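Local atomic coordinates of NOL1/NOP2/sun family protein (PDB entry 3M4X), a protein that probably methylates ribosomal RNA, as a member of the NOL1/NOP2/sun (RsmB/RsmF) methyltransferase family with a PUA-like RNA-binding domain at its C-terminal end. Residues H351-P356 / V367-L372; L345-D350 / G375-N380. All blocks are in the same frame, centred on the assembly; numbering follows the deposited sequence.

Contact 1 of 2, residues H351-P356 / V367-L372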
ATOM      1  N   HIS A 351      -6.311 -13.695  19.419  1.00 53.06           N
ATOM      2  CA  HIS A 351      -6.493 -13.330  18.030  1.00 48.05           C
ATOM      3  C   HIS A 351      -6.063 -14.504  17.153  1.00 47.70           C
ATOM      4  O   HIS A 351      -4.919 -14.959  17.234  1.00 52.39           O
ATOM      5  CB  HIS A 351      -5.651 -12.098  17.678  1.00 47.15           C
ATOM      6  CG  HIS A 351      -5.960 -10.882  18.498  1.00 53.06           C
ATOM      7  ND1 HIS A 351      -7.244 -10.451  18.745  1.00 52.00           N
ATOM      8  CD2 HIS A 351      -5.142  -9.986  19.106  1.00 58.15           C
ATOM      9  CE1 HIS A 351      -7.209  -9.351  19.477  1.00 53.99           C
ATOM     10  NE2 HIS A 351      -5.942  -9.048  19.709  1.00 58.12           N
ATOM     11  N   LEU A 352      -6.978 -14.989  16.315  1.00 38.50           N
ATOM     12  CA  LEU A 352      -6.656 -16.034  15.348  1.00 38.22           C
ATOM     13  C   LEU A 352      -6.153 -15.414  14.041  1.00 40.65           C
ATOM     14  O   LEU A 352      -6.802 -14.541  13.467  1.00 46.45           O
ATOM     15  CB  LEU A 352      -7.886 -16.903  15.087  1.00 39.58           C
ATOM     16  CG  LEU A 352      -7.720 -18.129  14.196  1.00 42.75           C
ATOM     17  CD1 LEU A 352      -6.692 -19.083  14.796  1.00 45.21           C
ATOM     18  CD2 LEU A 352      -9.063 -18.831  14.027  1.00 41.37           C
ATOM     19  N   TRP A 353      -4.994 -15.864  13.576  1.00 40.03           N
ATOM     20  CA  TRP A 353      -4.387 -15.315  12.376  1.00 38.49           C
ATOM     21  C   TRP A 353      -4.134 -16.416  11.389  1.00 41.89           C
ATOM     22  O   TRP A 353      -3.820 -17.542  11.763  1.00 44.10           O
ATOM     23  CB  TRP A 353      -3.039 -14.662  12.700  1.00 39.84           C
ATOM     24  CG  TRP A 353      -3.146 -13.402  13.461  1.00 39.22           C
ATOM     25  CD1 TRP A 353      -3.132 -13.258  14.818  1.00 41.97           C
ATOM     26  CD2 TRP A 353      -3.265 -12.090  12.914  1.00 33.94           C
ATOM     27  NE1 TRP A 353      -3.246 -11.929  15.149  1.00 41.75           N
ATOM     28  CE2 TRP A 353      -3.337 -11.191  13.995  1.00 38.90           C
ATOM     29  CE3 TRP A 353      -3.332 -11.580  11.615  1.00 35.27           C
ATOM     30  CZ2 TRP A 353      -3.466  -9.822  13.816  1.00 40.07           C
ATOM     31  CZ3 TRP A 353      -3.460 -10.221  11.442  1.00 32.07           C
ATOM     32  CH2 TRP A 353      -3.528  -9.359  12.532  1.00 36.55           C
ATOM     33  N   GLU A 354      -4.238 -16.086  10.113  1.00 40.67           N
ATOM     34  CA  GLU A 354      -3.862 -17.029   9.081  1.00 38.40           C
ATOM     35  C   GLU A 354      -2.671 -16.411   8.394  1.00 36.34           C
ATOM     36  O   GLU A 354      -2.787 -15.345   7.788  1.00 34.34           O
ATOM     37  CB  GLU A 354      -5.008 -17.243   8.093  1.00 37.69           C
ATOM     38  CG  GLU A 354      -4.647 -18.128   6.911  1.00 39.04           C
ATOM     39  CD  GLU A 354      -5.807 -18.317   5.965  1.00 47.20           C
ATOM     40  OE1 GLU A 354      -6.959 -18.096   6.391  1.00 52.29           O
ATOM     41  OE2 GLU A 354      -5.570 -18.677   4.797  1.00 50.69           O
ATOM     42  N   VAL A 355      -1.527 -17.080   8.506  1.00 36.32           N
ATOM     43  CA  VAL A 355      -0.254 -16.532   8.068  1.00 39.62           C
ATOM     44  C   VAL A 355       0.235 -17.265   6.829  1.00 39.13           C
ATOM     45  O   VAL A 355       0.177 -18.487   6.769  1.00 39.72           O
ATOM     46  CB  VAL A 355       0.811 -16.675   9.173  1.00 43.75           C
ATOM     47  CG1 VAL A 355       2.056 -15.886   8.808  1.00 47.87           C
ATOM     48  CG2 VAL A 355       0.255 -16.194  10.496  1.00 48.58           C
ATOM     49  N   PRO A 356       0.719 -16.516   5.831  1.00 38.51           N
ATOM     50  CA  PRO A 356       1.177 -17.151   4.598  1.00 40.93           C
ATOM     51  C   PRO A 356       2.303 -18.122   4.882  1.00 46.11           C
ATOM     52  O   PRO A 356       3.085 -17.938   5.812  1.00 48.12           O
ATOM     53  CB  PRO A 356       1.686 -15.973   3.770  1.00 42.04           C
ATOM     54  CG  PRO A 356       0.953 -14.804   4.306  1.00 39.83           C
ATOM     55  CD  PRO A 356       0.841 -15.055   5.768  1.00 40.39           C
ATOM     56  N   VAL A 367       5.719  -6.977  14.724  1.00 49.75           N
ATOM     57  CA  VAL A 367       4.719  -7.242  13.706  1.00 50.25           C
ATOM     58  C   VAL A 367       3.356  -6.736  14.150  1.00 56.48           C
ATOM     59  O   VAL A 367       2.779  -7.247  15.112  1.00 56.59           O
ATOM     60  CB  VAL A 367       4.621  -8.733  13.397  1.00 49.83           C
ATOM     61  CG1 VAL A 367       3.410  -9.003  12.544  1.00 54.61           C
ATOM     62  CG2 VAL A 367       5.881  -9.208  12.703  1.00 48.16           C
ATOM     63  N   VAL A 368       2.862  -5.722  13.437  1.00 54.06           N
ATOM     64  CA  VAL A 368       1.578  -5.086  13.708  1.00 47.92           C
ATOM     65  C   VAL A 368       0.428  -5.891  13.106  1.00 46.26           C
ATOM     66  O   VAL A 368      -0.710  -5.855  13.589  1.00 47.90           O
ATOM     67  CB  VAL A 368       1.562  -3.668  13.114  1.00 45.70           C
ATOM     68  CG1 VAL A 368       0.303  -2.931  13.512  1.00 40.32           C
ATOM     69  CG2 VAL A 368       2.802  -2.905  13.576  1.00 45.70           C
ATOM     70  N   ARG A 369       0.733  -6.629  12.049  1.00 38.74           N
ATOM     71  CA  ARG A 369      -0.284  -7.406  11.366  1.00 40.09           C
ATOM     72  C   ARG A 369       0.340  -8.656  10.771  1.00 38.68           C
ATOM     73  O   ARG A 369       1.295  -8.569  10.005  1.00 41.87           O
ATOM     74  CB  ARG A 369      -0.949  -6.551  10.284  1.00 41.55           C
ATOM     75  CG  ARG A 369      -2.120  -7.216   9.598  1.00 35.59           C
ATOM     76  CD  ARG A 369      -3.129  -6.182   9.112  1.00 25.61           C
ATOM     77  NE  ARG A 369      -4.453  -6.662   9.434  1.00 44.77           N
ATOM     78  CZ  ARG A 369      -5.289  -6.059  10.260  1.00 42.17           C
ATOM     79  NH1 ARG A 369      -4.965  -4.903  10.817  1.00 31.53           N
ATOM     80  NH2 ARG A 369      -6.467  -6.610  10.491  1.00 45.32           N
ATOM     81  N   THR A 370      -0.200  -9.821  11.126  1.00 37.80           N
ATOM     82  CA  THR A 370       0.399 -11.092  10.725  1.00 36.08           C
ATOM     83  C   THR A 370      -0.512 -11.897   9.811  1.00 39.44           C
ATOM     84  O   THR A 370      -1.100 -12.892  10.230  1.00 35.56           O
ATOM     85  CB  THR A 370       0.748 -11.944  11.971  1.00 44.59           C
ATOM     86  OG1 THR A 370       1.622 -11.204  12.828  1.00 41.83           O
ATOM     87  CG2 THR A 370       1.435 -13.224  11.568  1.00 50.69           C
ATOM     88  N   GLY A 371      -0.634 -11.472   8.556  1.00 45.44           N
ATOM     89  CA  GLY A 371      -1.495 -12.171   7.615  1.00 41.42           C
ATOM     90  C   GLY A 371      -2.959 -11.769   7.743  1.00 40.07           C
ATOM     91  O   GLY A 371      -3.285 -10.591   7.901  1.00 35.10           O
ATOM     92  N   LEU A 372      -3.852 -12.747   7.670  1.00 38.39           N
ATOM     93  CA  LEU A 372      -5.271 -12.448   7.757  1.00 33.73           C
ATOM     94  C   LEU A 372      -5.779 -12.695   9.164  1.00 34.75           C
ATOM     95  O   LEU A 372      -5.703 -13.812   9.684  1.00 33.62           O
ATOM     96  CB  LEU A 372      -6.083 -13.261   6.740  1.00 32.41           C
ATOM     97  CG  LEU A 372      -7.601 -12.984   6.739  1.00 33.29           C
ATOM     98  CD1 LEU A 372      -7.908 -11.542   6.301  1.00 29.96           C
ATOM     99  CD2 LEU A 372      -8.373 -14.002   5.876  1.00 33.12           C
TER
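Glu354 and Leu372 form an antiparallel hydrogen-bonded pair, one of the points where strand 351-355 meets strand 372-378 in the four-stranded antiparallel sheet of the first C-terminal domain. Glu354 N gives its hydrogen to Leu372 O at 2.7 Å, and Leu372 N answers to Glu354 O at 2.8 Å. Both side chains stand on the same face of the sheet. Gly371, with positive phi and no side chain, brings its CA to 3.4 Å from Glu354 O, a CA-H...O contact beside the stronger bond.

Trp353 carries the largest share of the remaining contact. Its CG stands beside the backbone N (chi1 -71°), and chi2 of 91° turns the indole so that it lies across the backbone of Thr370: the amide N sits over one face of the ring near its rim, 3.3 Å from CZ3, while Thr370 O comes close to CE3. At the ring's edge, near its plane, Gly371 O lies 3.6 Å from CZ3. Arg369 adds its CG, 3.8 Å from CZ3, and CH2 lies over one face of the guanidinium, whose plane is turned 70° from the indole. Two residues along strand 351-355, Val355 presses CG2 tightly against Thr370 CG2, at 3.4 Å.

Farther out, the guanidinium is held by Glu151, through a salt bridge, and by Ser147, both on helix 140-153. Val368 and Arg369 form a classic beta bulge opposite Val160, where strand 367-370 joins the edge of the methyltransferase domain's sheet; the chain turns a corner at Val368, and from Leu372 on it runs in the four-stranded sheet. The extended Glu354 side chain ends in a buried carboxylate: OE1 is hydrogen-bonded to Tyr339 OH, and OE2 accepts the backbone N-H groups of both Thr342 and Gly343.

Contact 2 of 2, residues L345-D350 / G375-N380; sequences LLVFND and GDFKKN
Phe377 reaches from strand 372-378 past the carbonyl of Asp350 to the methyl tip of Val347. Its backbone N donates to Asp350 O at 2.9 Å, a nearly straight bond (167° at the hydrogen) lying in the carbonyl plane. CB is 3.9 Å from the same Asp350 O. CG stands beside the backbone N (chi1 -63°), close to that bond; the ring then carries CD1 to 3.5 Å from Asp350 O. One atom on, CE1 meets Val347 CG2 at 4.0 Å; the methyl comes in at the ring edge, near its plane, and the two side chains cross at about a right angle. Beyond these segments the ring packs edge-to-face with Phe382 and touches Met322 and Gln326.

Asp350 O has a second, weaker partner in Asp376 CA, a CA-H...O contact of 3.3 Å. Asp350 CB also packs 3.6 Å from Phe377 O. Asn349 and Asp350 both adopt left-handed backbone angles, the conformation of a type I' turn, which closes the tight two-residue beta hairpin between strands 344-348 and 351-355.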
ATOM      1  N   LEU A 345      -2.479 -21.482  10.916  1.00 45.83           N
ATOM      2  CA  LEU A 345      -3.319 -20.814  11.902  1.00 50.89           C
ATOM      3  C   LEU A 345      -2.594 -20.643  13.234  1.00 54.46           C
ATOM      4  O   LEU A 345      -2.229 -21.620  13.882  1.00 61.73           O
ATOM      5  CB  LEU A 345      -4.641 -21.565  12.096  1.00 51.11           C
ATOM      6  CG  LEU A 345      -5.486 -21.761  10.838  1.00 49.87           C
ATOM      7  CD1 LEU A 345      -6.577 -22.782  11.079  1.00 52.32           C
ATOM      8  CD2 LEU A 345      -6.072 -20.442  10.371  1.00 46.00           C
ATOM      9  N   LEU A 346      -2.385 -19.392  13.632  1.00 51.81           N
ATOM     10  CA  LEU A 346      -1.715 -19.093  14.889  1.00 52.66           C
ATOM     11  C   LEU A 346      -2.589 -18.204  15.760  1.00 49.39           C
ATOM     12  O   LEU A 346      -3.421 -17.449  15.255  1.00 46.40           O
ATOM     13  CB  LEU A 346      -0.378 -18.401  14.633  1.00 53.32           C
ATOM     14  CG  LEU A 346       0.505 -18.921  13.497  1.00 60.49           C
ATOM     15  CD1 LEU A 346       1.831 -18.183  13.500  1.00 65.85           C
ATOM     16  CD2 LEU A 346       0.744 -20.418  13.585  1.00 67.06           C
ATOM     17  N   VAL A 347      -2.396 -18.294  17.070  1.00 47.19           N
ATOM     18  CA  VAL A 347      -3.115 -17.440  18.002  1.00 50.51           C
ATOM     19  C   VAL A 347      -2.144 -16.612  18.851  1.00 56.41           C
ATOM     20  O   VAL A 347      -1.159 -17.137  19.370  1.00 56.63           O
ATOM     21  CB  VAL A 347      -4.038 -18.266  18.926  1.00 54.71           C
ATOM     22  CG1 VAL A 347      -4.912 -17.347  19.768  1.00 53.41           C
ATOM     23  CG2 VAL A 347      -4.907 -19.223  18.106  1.00 54.15           C
ATOM     24  N   PHE A 348      -2.407 -15.312  18.955  1.00 58.39           N
ATOM     25  CA  PHE A 348      -1.705 -14.443  19.894  1.00 61.29           C
ATOM     26  C   PHE A 348      -2.766 -13.574  20.555  1.00 61.69           C
ATOM     27  O   PHE A 348      -3.543 -12.926  19.857  1.00 57.38           O
ATOM     28  CB  PHE A 348      -0.696 -13.532  19.180  1.00 67.08           C
ATOM     29  CG  PHE A 348       0.039 -14.190  18.044  1.00 69.41           C
ATOM     30  CD1 PHE A 348      -0.121 -13.732  16.744  1.00 70.57           C
ATOM     31  CD2 PHE A 348       0.903 -15.249  18.272  1.00 71.97           C
ATOM     32  CE1 PHE A 348       0.560 -14.324  15.686  1.00 70.52           C
ATOM     33  CE2 PHE A 348       1.587 -15.850  17.219  1.00 71.98           C
ATOM     34  CZ  PHE A 348       1.413 -15.388  15.925  1.00 71.68           C
ATOM     35  N   ASN A 349      -2.815 -13.559  21.885  1.00 64.22           N
ATOM     36  CA  ASN A 349      -3.817 -12.755  22.589  1.00 68.32           C
ATOM     37  C   ASN A 349      -5.252 -13.105  22.209  1.00 68.15           C
ATOM     38  O   ASN A 349      -6.128 -12.232  22.212  1.00 71.92           O
ATOM     39  CB  ASN A 349      -3.593 -11.261  22.330  1.00 76.21           C
ATOM     40  CG  ASN A 349      -2.565 -10.655  23.254  1.00 82.87           C
ATOM     41  OD1 ASN A 349      -2.085 -11.308  24.181  1.00 90.91           O
ATOM     42  ND2 ASN A 349      -2.224  -9.394  23.012  1.00 79.63           N
ATOM     43  N   ASP A 350      -5.483 -14.373  21.872  1.00 62.65           N
ATOM     44  CA  ASP A 350      -6.807 -14.859  21.484  1.00 64.97           C
ATOM     45  C   ASP A 350      -7.221 -14.391  20.088  1.00 60.56           C
ATOM     46  O   ASP A 350      -8.340 -14.647  19.637  1.00 61.19           O
ATOM     47  CB  ASP A 350      -7.867 -14.451  22.511  1.00 69.90           C
ATOM     48  CG  ASP A 350      -7.494 -14.852  23.916  1.00 73.27           C
ATOM     49  OD1 ASP A 350      -7.235 -13.935  24.728  1.00 75.86           O
ATOM     50  OD2 ASP A 350      -7.450 -16.072  24.201  1.00 71.83           O
ATOM     51  N   GLY A 375     -10.428 -13.760  13.425  1.00 38.89           N
ATOM     52  CA  GLY A 375     -11.355 -13.405  14.483  1.00 40.06           C
ATOM     53  C   GLY A 375     -10.742 -13.556  15.868  1.00 44.31           C
ATOM     54  O   GLY A 375      -9.544 -13.827  16.001  1.00 37.39           O
ATOM     55  N   ASP A 376     -11.571 -13.376  16.894  1.00 45.35           N
ATOM     56  CA  ASP A 376     -11.121 -13.432  18.281  1.00 50.24           C
ATOM     57  C   ASP A 376     -11.904 -14.457  19.078  1.00 55.65           C
ATOM     58  O   ASP A 376     -13.126 -14.568  18.955  1.00 57.82           O
ATOM     59  CB  ASP A 376     -11.269 -12.073  18.965  1.00 53.24           C
ATOM     60  CG  ASP A 376     -10.380 -11.020  18.355  1.00 59.44           C
ATOM     61  OD1 ASP A 376      -9.338 -11.404  17.792  1.00 64.75           O
ATOM     62  OD2 ASP A 376     -10.717  -9.820  18.433  1.00 58.76           O
ATOM     63  N   PHE A 377     -11.187 -15.197  19.909  1.00 60.12           N
ATOM     64  CA  PHE A 377     -11.822 -16.089  20.855  1.00 60.99           C
ATOM     65  C   PHE A 377     -12.200 -15.291  22.089  1.00 65.73           C
ATOM     66  O   PHE A 377     -11.467 -14.396  22.510  1.00 62.22           O
ATOM     67  CB  PHE A 377     -10.868 -17.206  21.243  1.00 54.54           C
ATOM     68  CG  PHE A 377     -10.481 -18.101  20.100  1.00 47.63           C
ATOM     69  CD1 PHE A 377      -9.204 -18.030  19.550  1.00 44.56           C
ATOM     70  CD2 PHE A 377     -11.382 -19.029  19.591  1.00 40.19           C
ATOM     71  CE1 PHE A 377      -8.835 -18.858  18.518  1.00 38.51           C
ATOM     72  CE2 PHE A 377     -11.022 -19.866  18.557  1.00 37.16           C
ATOM     73  CZ  PHE A 377      -9.749 -19.777  18.016  1.00 44.11           C
ATOM     74  N   LYS A 378     -13.357 -15.600  22.657  1.00 74.14           N
ATOM     75  CA  LYS A 378     -13.747 -14.997  23.920  1.00 82.17           C
ATOM     76  C   LYS A 378     -14.331 -16.052  24.848  1.00 85.94           C
ATOM     77  O   LYS A 378     -13.975 -17.231  24.766  1.00 82.42           O
ATOM     78  CB  LYS A 378     -14.727 -13.840  23.701  1.00 81.32           C
ATOM     79  CG  LYS A 378     -14.102 -12.650  22.986  1.00 83.38           C
ATOM     80  CD  LYS A 378     -14.933 -11.392  23.146  1.00 88.27           C
ATOM     81  CE  LYS A 378     -14.276 -10.211  22.448  1.00 93.01           C
ATOM     82  NZ  LYS A 378     -15.038  -8.946  22.654  1.00 96.87           N
ATOM     83  N   LYS A 379     -15.220 -15.621  25.734  1.00 91.86           N
ATOM     84  CA  LYS A 379     -15.883 -16.525  26.663  1.00 97.95           C
ATOM     85  C   LYS A 379     -16.644 -17.617  25.913  1.00 91.89           C
ATOM     86  O   LYS A 379     -17.742 -17.386  25.402  1.00 87.67           O
ATOM     87  CB  LYS A 379     -16.820 -15.724  27.571  1.00107.19           C
ATOM     88  CG  LYS A 379     -16.765 -14.223  27.296  1.00111.80           C
ATOM     89  CD  LYS A 379     -17.185 -13.391  28.496  1.00116.27           C
ATOM     90  CE  LYS A 379     -16.928 -11.909  28.236  1.00117.24           C
ATOM     91  NZ  LYS A 379     -17.172 -11.074  29.444  1.00118.92           N
ATOM     92  N   ASN A 380     -16.035 -18.799  25.836  1.00 90.95           N
ATOM     93  CA  ASN A 380     -16.636 -19.966  25.186  1.00 93.18           C
ATOM     94  C   ASN A 380     -17.091 -19.726  23.745  1.00 88.62           C
ATOM     95  O   ASN A 380     -18.018 -20.382  23.269  1.00 87.04           O
ATOM     96  CB  ASN A 380     -17.820 -20.487  26.009  1.00100.97           C
ATOM     97  CG  ASN A 380     -17.458 -20.747  27.459  1.00106.63           C
ATOM     98  OD1 ASN A 380     -16.304 -21.035  27.784  1.00106.96           O
ATOM     99  ND2 ASN A 380     -18.447 -20.649  28.342  1.00109.03           N
TER

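Contact 1 is nested within the chain loop closed by contact 2, and their centres lie 12 Å apart in one antiparallel sheet. Strand 351-355 runs between strands 344-348 and 372-378: Trp353 N lies 2.8 Å from Leu346 O, a probable hydrogen bond, and Trp353 CD1 packs 3.6 Å from Phe348 CD1. At the hairpin end, His351 ND1 bonds to Asp376 OD1. Contact 1 is the inner of the two, about 17 Å from the chain centre to its own centre, and reaches the methyltransferase sheet; contact 2, about 27 Å out, lies against the loop at Met322 and helix 324-336.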